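Local coordinates for putative TetR-family transcriptional regulator (Bordetella parapertussis 12822, PDB 3CCY), which probably binds cis-regulatory DNA through an N-terminal helix-turn-helix domain and acts as a transcriptional repressor of the TetR family, at residues A[44-47]-A[48-52]; A[53-57]-A[58-62]. All coordinates share one frame; numbering follows the deposited sequence.

Interaction 1 of 2, residues A[44-47]-A[48-52]; sequences CECS and KSRLY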
ATOM      1  N   CYS A  44     -20.097  17.068  12.346  1.00 49.85           N
ATOM      2  CA  CYS A  44     -21.349  17.406  11.678  1.00 50.82           C
ATOM      3  C   CYS A  44     -22.019  18.536  12.445  1.00 51.55           C
ATOM      4  O   CYS A  44     -23.221  18.786  12.289  1.00 51.28           O
ATOM      5  CB  CYS A  44     -22.264  16.185  11.617  1.00 50.68           C
ATOM      6  SG  CYS A  44     -21.498  14.759  10.808  1.00 52.41           S
ATOM      7  N   GLU A  45     -21.212  19.215  13.266  1.00 52.47           N
ATOM      8  CA  GLU A  45     -21.670  20.244  14.194  1.00 53.66           C
ATOM      9  C   GLU A  45     -22.988  19.788  14.807  1.00 54.07           C
ATOM     10  O   GLU A  45     -24.031  20.409  14.594  1.00 54.24           O
ATOM     11  CB  GLU A  45     -21.795  21.604  13.484  1.00 53.72           C
ATOM     12  CG  GLU A  45     -20.450  22.181  13.017  1.00 54.46           C
ATOM     13  CD  GLU A  45     -20.567  23.081  11.792  1.00 55.12           C
ATOM     14  OE1 GLU A  45     -19.954  22.750  10.749  1.00 55.42           O
ATOM     15  OE2 GLU A  45     -21.269  24.112  11.872  1.00 54.97           O
ATOM     16  N   CYS A  46     -22.926  18.672  15.540  1.00 54.85           N
ATOM     17  CA  CYS A  46     -24.127  18.027  16.093  1.00 55.08           C
ATOM     18  C   CYS A  46     -23.919  17.373  17.483  1.00 55.03           C
ATOM     19  O   CYS A  46     -22.754  17.233  17.990  1.00 55.19           O
ATOM     20  CB  CYS A  46     -24.666  16.990  15.089  1.00 55.28           C
ATOM     21  SG  CYS A  46     -26.435  16.683  15.276  1.00 55.70           S
ATOM     22  N   SER A  47     -25.064  16.971  18.090  1.00 54.78           N
ATOM     23  CA  SER A  47     -25.021  16.256  19.362  1.00 54.69           C
ATOM     24  C   SER A  47     -24.779  14.766  19.129  1.00 54.56           C
ATOM     25  O   SER A  47     -25.154  14.231  18.082  1.00 54.74           O
ATOM     26  CB  SER A  47     -26.318  16.473  20.149  1.00 54.58           C
ATOM     27  OG  SER A  47     -27.443  16.026  19.412  1.00 54.37           O
ATOM     28  N   LYS A  48     -24.154  14.105  20.107  1.00 54.37           N
ATOM     29  CA  LYS A  48     -23.844  12.669  20.022  1.00 54.24           C
ATOM     30  C   LYS A  48     -25.100  11.791  19.881  1.00 53.99           C
ATOM     31  O   LYS A  48     -25.027  10.686  19.335  1.00 54.29           O
ATOM     32  CB  LYS A  48     -23.005  12.216  21.226  1.00 54.22           C
ATOM     33  CG  LYS A  48     -22.099  10.987  20.943  1.00 54.65           C
ATOM     34  CD  LYS A  48     -21.708  10.268  22.257  1.00 54.34           C
ATOM     35  CE  LYS A  48     -20.298  10.705  22.737  1.00 54.72           C
ATOM     36  NZ  LYS A  48     -20.262  12.128  23.388  1.00 54.79           N
ATOM     37  N   SER A  49     -26.241  12.296  20.360  1.00 53.71           N
ATOM     38  CA  SER A  49     -27.530  11.588  20.278  1.00 53.26           C
ATOM     39  C   SER A  49     -27.946  11.301  18.818  1.00 52.78           C
ATOM     40  O   SER A  49     -28.289  10.126  18.516  1.00 52.84           O
ATOM     41  CB  SER A  49     -28.632  12.396  20.987  1.00 53.20           C
ATOM     42  OG  SER A  49     -28.148  13.004  22.182  1.00 53.52           O
ATOM     43  N   ARG A  50     -27.931  12.423  18.025  1.00 52.11           N
ATOM     44  CA  ARG A  50     -28.513  12.394  16.685  1.00 51.65           C
ATOM     45  C   ARG A  50     -27.818  11.449  15.691  1.00 51.19           C
ATOM     46  O   ARG A  50     -28.375  11.135  14.637  1.00 51.24           O
ATOM     47  CB  ARG A  50     -28.605  13.816  16.122  1.00 51.71           C
ATOM     48  CG  ARG A  50     -29.482  14.748  16.958  1.00 52.61           C
ATOM     49  CD  ARG A  50     -29.941  15.980  16.180  1.00 53.99           C
ATOM     50  NE  ARG A  50     -30.833  15.634  15.067  1.00 54.43           N
ATOM     51  CZ  ARG A  50     -30.456  15.560  13.789  1.00 53.92           C
ATOM     52  NH1 ARG A  50     -31.342  15.233  12.851  1.00 53.71           N
ATOM     53  NH2 ARG A  50     -29.198  15.813  13.442  1.00 53.65           N
ATOM     54  N   LEU A  51     -26.612  10.992  16.028  1.00 50.47           N
ATOM     55  CA  LEU A  51     -25.912   9.994  15.204  1.00 49.87           C
ATOM     56  C   LEU A  51     -26.590   8.633  15.238  1.00 49.44           C
ATOM     57  O   LEU A  51     -26.650   7.936  14.220  1.00 49.01           O
ATOM     58  CB  LEU A  51     -24.460   9.832  15.649  1.00 49.90           C
ATOM     59  CG  LEU A  51     -23.382  10.522  14.821  1.00 49.90           C
ATOM     60  CD1 LEU A  51     -23.444  12.031  15.007  1.00 50.43           C
ATOM     61  CD2 LEU A  51     -22.034   9.980  15.239  1.00 50.04           C
ATOM     62  N   TYR A  52     -27.125   8.279  16.401  1.00 48.95           N
ATOM     63  CA  TYR A  52     -27.699   6.964  16.608  1.00 48.56           C
ATOM     64  C   TYR A  52     -29.072   6.831  16.025  1.00 48.81           C
ATOM     65  O   TYR A  52     -29.619   5.756  15.994  1.00 48.93           O
ATOM     66  CB  TYR A  52     -27.698   6.581  18.071  1.00 48.24           C
ATOM     67  CG  TYR A  52     -26.332   6.487  18.666  1.00 47.34           C
ATOM     68  CD1 TYR A  52     -25.710   7.580  19.148  1.00 46.68           C
ATOM     69  CD2 TYR A  52     -25.672   5.292  18.742  1.00 47.32           C
ATOM     70  CE1 TYR A  52     -24.473   7.491  19.682  1.00 45.96           C
ATOM     71  CE2 TYR A  52     -24.441   5.207  19.269  1.00 46.97           C
ATOM     72  CZ  TYR A  52     -23.849   6.306  19.738  1.00 46.64           C
ATOM     73  OH  TYR A  52     -22.614   6.222  20.267  1.00 47.07           O
TER

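Interaction 2 of 2, residues A[53-57]-A[58-62]; sequences HYFDS and KEAVL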
ATOM      1  N   HIS A  53     -29.609   7.937  15.549  1.00 49.01           N
ATOM      2  CA  HIS A  53     -30.852   7.990  14.774  1.00 49.20           C
ATOM      3  C   HIS A  53     -30.651   7.318  13.411  1.00 49.03           C
ATOM      4  O   HIS A  53     -31.613   6.863  12.788  1.00 49.20           O
ATOM      5  CB  HIS A  53     -31.298   9.450  14.599  1.00 49.33           C
ATOM      6  CG  HIS A  53     -32.710   9.612  14.118  1.00 50.18           C
ATOM      7  ND1 HIS A  53     -33.776   9.797  14.978  1.00 50.96           N
ATOM      8  CD2 HIS A  53     -33.229   9.648  12.866  1.00 50.51           C
ATOM      9  CE1 HIS A  53     -34.890   9.921  14.277  1.00 50.96           C
ATOM     10  NE2 HIS A  53     -34.585   9.837  12.993  1.00 50.79           N
ATOM     11  N   TYR A  54     -29.394   7.240  12.971  1.00 48.73           N
ATOM     12  CA  TYR A  54     -29.053   6.663  11.668  1.00 48.27           C
ATOM     13  C   TYR A  54     -28.136   5.449  11.765  1.00 47.65           C
ATOM     14  O   TYR A  54     -28.162   4.585  10.884  1.00 47.82           O
ATOM     15  CB  TYR A  54     -28.423   7.725  10.759  1.00 48.65           C
ATOM     16  CG  TYR A  54     -29.174   9.037  10.751  1.00 49.09           C
ATOM     17  CD1 TYR A  54     -30.291   9.223   9.930  1.00 49.43           C
ATOM     18  CD2 TYR A  54     -28.778  10.089  11.572  1.00 49.72           C
ATOM     19  CE1 TYR A  54     -30.988  10.429   9.927  1.00 49.51           C
ATOM     20  CE2 TYR A  54     -29.469  11.298  11.580  1.00 50.07           C
ATOM     21  CZ  TYR A  54     -30.571  11.461  10.758  1.00 49.80           C
ATOM     22  OH  TYR A  54     -31.252  12.661  10.772  1.00 50.03           O
ATOM     23  N   PHE A  55     -27.329   5.388  12.824  1.00 46.86           N
ATOM     24  CA  PHE A  55     -26.337   4.316  12.992  1.00 46.25           C
ATOM     25  C   PHE A  55     -26.288   3.761  14.411  1.00 45.93           C
ATOM     26  O   PHE A  55     -26.380   4.514  15.386  1.00 45.89           O
ATOM     27  CB  PHE A  55     -24.940   4.809  12.610  1.00 45.93           C
ATOM     28  CG  PHE A  55     -24.810   5.236  11.175  1.00 45.80           C
ATOM     29  CD1 PHE A  55     -24.780   6.587  10.842  1.00 45.24           C
ATOM     30  CD2 PHE A  55     -24.696   4.287  10.156  1.00 45.23           C
ATOM     31  CE1 PHE A  55     -24.652   6.991   9.512  1.00 44.99           C
ATOM     32  CE2 PHE A  55     -24.572   4.679   8.830  1.00 44.90           C
ATOM     33  CZ  PHE A  55     -24.549   6.033   8.507  1.00 45.09           C
ATOM     34  N   ASP A  56     -26.109   2.445  14.521  1.00 45.67           N
ATOM     35  CA  ASP A  56     -26.094   1.775  15.831  1.00 45.34           C
ATOM     36  C   ASP A  56     -24.719   1.790  16.499  1.00 44.64           C
ATOM     37  O   ASP A  56     -24.603   1.600  17.707  1.00 44.73           O
ATOM     38  CB  ASP A  56     -26.577   0.324  15.708  1.00 45.63           C
ATOM     39  CG  ASP A  56     -28.030   0.216  15.266  1.00 46.55           C
ATOM     40  OD1 ASP A  56     -28.348  -0.786  14.579  1.00 47.43           O
ATOM     41  OD2 ASP A  56     -28.847   1.112  15.601  1.00 47.51           O
ATOM     42  N   SER A  57     -23.681   2.010  15.707  1.00 43.86           N
ATOM     43  CA  SER A  57     -22.321   1.912  16.202  1.00 43.10           C
ATOM     44  C   SER A  57     -21.362   2.673  15.292  1.00 42.64           C
ATOM     45  O   SER A  57     -21.714   3.053  14.174  1.00 42.47           O
ATOM     46  CB  SER A  57     -21.916   0.431  16.307  1.00 43.09           C
ATOM     47  OG  SER A  57     -20.528   0.269  16.571  1.00 43.75           O
ATOM     48  N   LYS A  58     -20.158   2.901  15.803  1.00 41.91           N
ATOM     49  CA  LYS A  58     -19.032   3.389  15.032  1.00 41.17           C
ATOM     50  C   LYS A  58     -18.715   2.371  13.924  1.00 40.89           C
ATOM     51  O   LYS A  58     -18.389   2.750  12.793  1.00 40.80           O
ATOM     52  CB  LYS A  58     -17.849   3.579  15.981  1.00 41.24           C
ATOM     53  CG  LYS A  58     -16.648   4.323  15.440  1.00 40.87           C
ATOM     54  CD  LYS A  58     -15.543   4.317  16.500  1.00 40.94           C
ATOM     55  CE  LYS A  58     -14.166   4.426  15.858  1.00 41.64           C
ATOM     56  NZ  LYS A  58     -13.015   4.258  16.818  1.00 40.54           N
ATOM     57  N   GLU A  59     -18.838   1.080  14.253  1.00 40.23           N
ATOM     58  CA  GLU A  59     -18.625  -0.009  13.285  1.00 39.45           C
ATOM     59  C   GLU A  59     -19.665   0.004  12.175  1.00 38.06           C
ATOM     60  O   GLU A  59     -19.348  -0.323  11.033  1.00 37.83           O
ATOM     61  CB  GLU A  59     -18.636  -1.378  13.973  1.00 39.75           C
ATOM     62  CG  GLU A  59     -17.575  -1.552  15.048  1.00 40.53           C
ATOM     63  CD  GLU A  59     -17.597  -2.933  15.683  1.00 41.22           C
ATOM     64  OE1 GLU A  59     -18.654  -3.336  16.231  1.00 43.07           O
ATOM     65  OE2 GLU A  59     -16.545  -3.612  15.647  1.00 44.26           O
ATOM     66  N   ALA A  60     -20.898   0.379  12.520  1.00 36.47           N
ATOM     67  CA  ALA A  60     -21.994   0.494  11.557  1.00 35.38           C
ATOM     68  C   ALA A  60     -21.711   1.590  10.523  1.00 34.94           C
ATOM     69  O   ALA A  60     -21.947   1.397   9.326  1.00 34.80           O
ATOM     70  CB  ALA A  60     -23.320   0.759  12.278  1.00 35.17           C
ATOM     71  N   VAL A  61     -21.203   2.732  10.992  1.00 33.96           N
ATOM     72  CA  VAL A  61     -20.757   3.812  10.103  1.00 32.47           C
ATOM     73  C   VAL A  61     -19.686   3.295   9.146  1.00 31.96           C
ATOM     74  O   VAL A  61     -19.795   3.490   7.948  1.00 31.20           O
ATOM     75  CB  VAL A  61     -20.241   5.042  10.890  1.00 32.41           C
ATOM     76  CG1 VAL A  61     -19.793   6.145   9.938  1.00 32.07           C
ATOM     77  CG2 VAL A  61     -21.326   5.567  11.831  1.00 31.84           C
ATOM     78  N   LEU A  62     -18.682   2.606   9.685  1.00 31.57           N
ATOM     79  CA  LEU A  62     -17.625   2.029   8.869  1.00 31.57           C
ATOM     80  C   LEU A  62     -18.135   0.956   7.903  1.00 32.25           C
ATOM     81  O   LEU A  62     -17.786   0.970   6.722  1.00 31.44           O
ATOM     82  CB  LEU A  62     -16.477   1.473   9.737  1.00 31.39           C
ATOM     83  CG  LEU A  62     -15.284   0.804   9.032  1.00 31.29           C
ATOM     84  CD1 LEU A  62     -14.534   1.753   8.103  1.00 31.23           C
ATOM     85  CD2 LEU A  62     -14.306   0.191  10.001  1.00 30.97           C
TER

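Interaction 1 of 2, residues A[44-47]-A[48-52]
Ser47 carries the backbone from the extended conformation of Cys46 and Ser47 into the turn that starts at Lys48, and its carbonyl reaches over that turn to Arg50. The backbone angles from Lys48 to Tyr52 are those of a helix. The bond from Arg50 N to Ser47 O is weak, 3.3 Å long and bent to 131° at the hydrogen, whereas Tyr52 N lies 3.0 Å from its acceptor, Ser49 O. Both link residues three apart.

Of the side chains, Cys46 and Arg50 form the polar link. With SG anti to the backbone N (chi1 -154°), Cys46 directs its sulfur toward the arginine, and Arg50 NH2 donates to Cys46 SG over 3.4 Å at a nearly straight 163°. The sulfur sits at the edge of the guanidinium, exactly in its plane. A bend at chi3 swings the guanidinium round to bring NH2 to the sulfur. Cys46 SG also lies 3.7 Å from Arg50 CD and is flanked by the aliphatic part of the chain as well as by its charged end.

This region falls within the predicted helix-turn-helix motif. Following helix 37-43, residues 44-47 probably make the turn, and residues 48-52 correspond in position to the recognition helix, which in TetR-family proteins typically enters the major groove of DNA.

Ser47 OG packs against the same aliphatic chain, 3.4 Å from Arg50 CG. Leu51 is the buried member of the group: its CD1 approaches Ser47 O at 4.1 Å, while the side chain packs on Ile37, Ile40 and Ala41 of helix 37-43.

Interaction 2 of 2, residues A[53-57]-A[58-62]
Phe55 and Val61 meet at about a right angle, with the CG2 methyl of Val61 set over one face of the phenyl ring. The methyl carbon lies 3.9 Å from the ring centroid, 25° off the normal, which makes this a CH-pi contact. It is displaced toward the rim on the side where the ring joins its chain, and its nearest ring atom is Phe55 CG at 3.6 Å. The valine turns this branch to the ring because CG1 is anti to the backbone N (chi1 -180°), leaving CG2 beside that nitrogen. Ala60 adds a looser apolar touch, its CB 4.3 Å from Phe55 CD2. The phenylalanine also packs on Arg16 and Ile20 of helix 15-29.

Ser57 occupies the N-cap of helix 58-81. Its OG, anti to its own backbone N, lies beside the carbonyl carbon and reaches forward to the first turn, accepting from Glu59 N at 3.0 Å, while the CB of Glu59 lies close by. On the main-chain side, Val61 N donates to Ser57 O over 3.2 Å, the donor nitrogen lying 31° out of the carbonyl plane. Lys58 points away from the cap on an extended chain, and its NZ bonds to Tyr32 O as the ammonium group makes a cation-pi contact with the Tyr32 ring.

The serine thus uses hydroxyl and carbonyl together, one occupying an amide of the first turn that has no earlier helical carbonyl to pair with, the other beginning the regular bonding, while the apolar contact beside them is made between buried side chains.

Interactions 1 and 2 follow one another without a gap, residues 44-52 and then 53-62, with centres about 11 Å apart. Together they span the whole connection from helix 37-43 to helix 58-81 and lie on the same side of the chain's centre, inside the TetR-family DNA-binding region. Apart from that continuity the two do not touch. Interaction 1 is the outer one, a surface contact about 28 Å from the chain's centre; interaction 2 is partly buried at about 21 Å. The chain thus passes from the probable DNA-reading surface to the start of helix 58-81, the helix that leads from the DNA-binding domain toward the C-terminal helical domain.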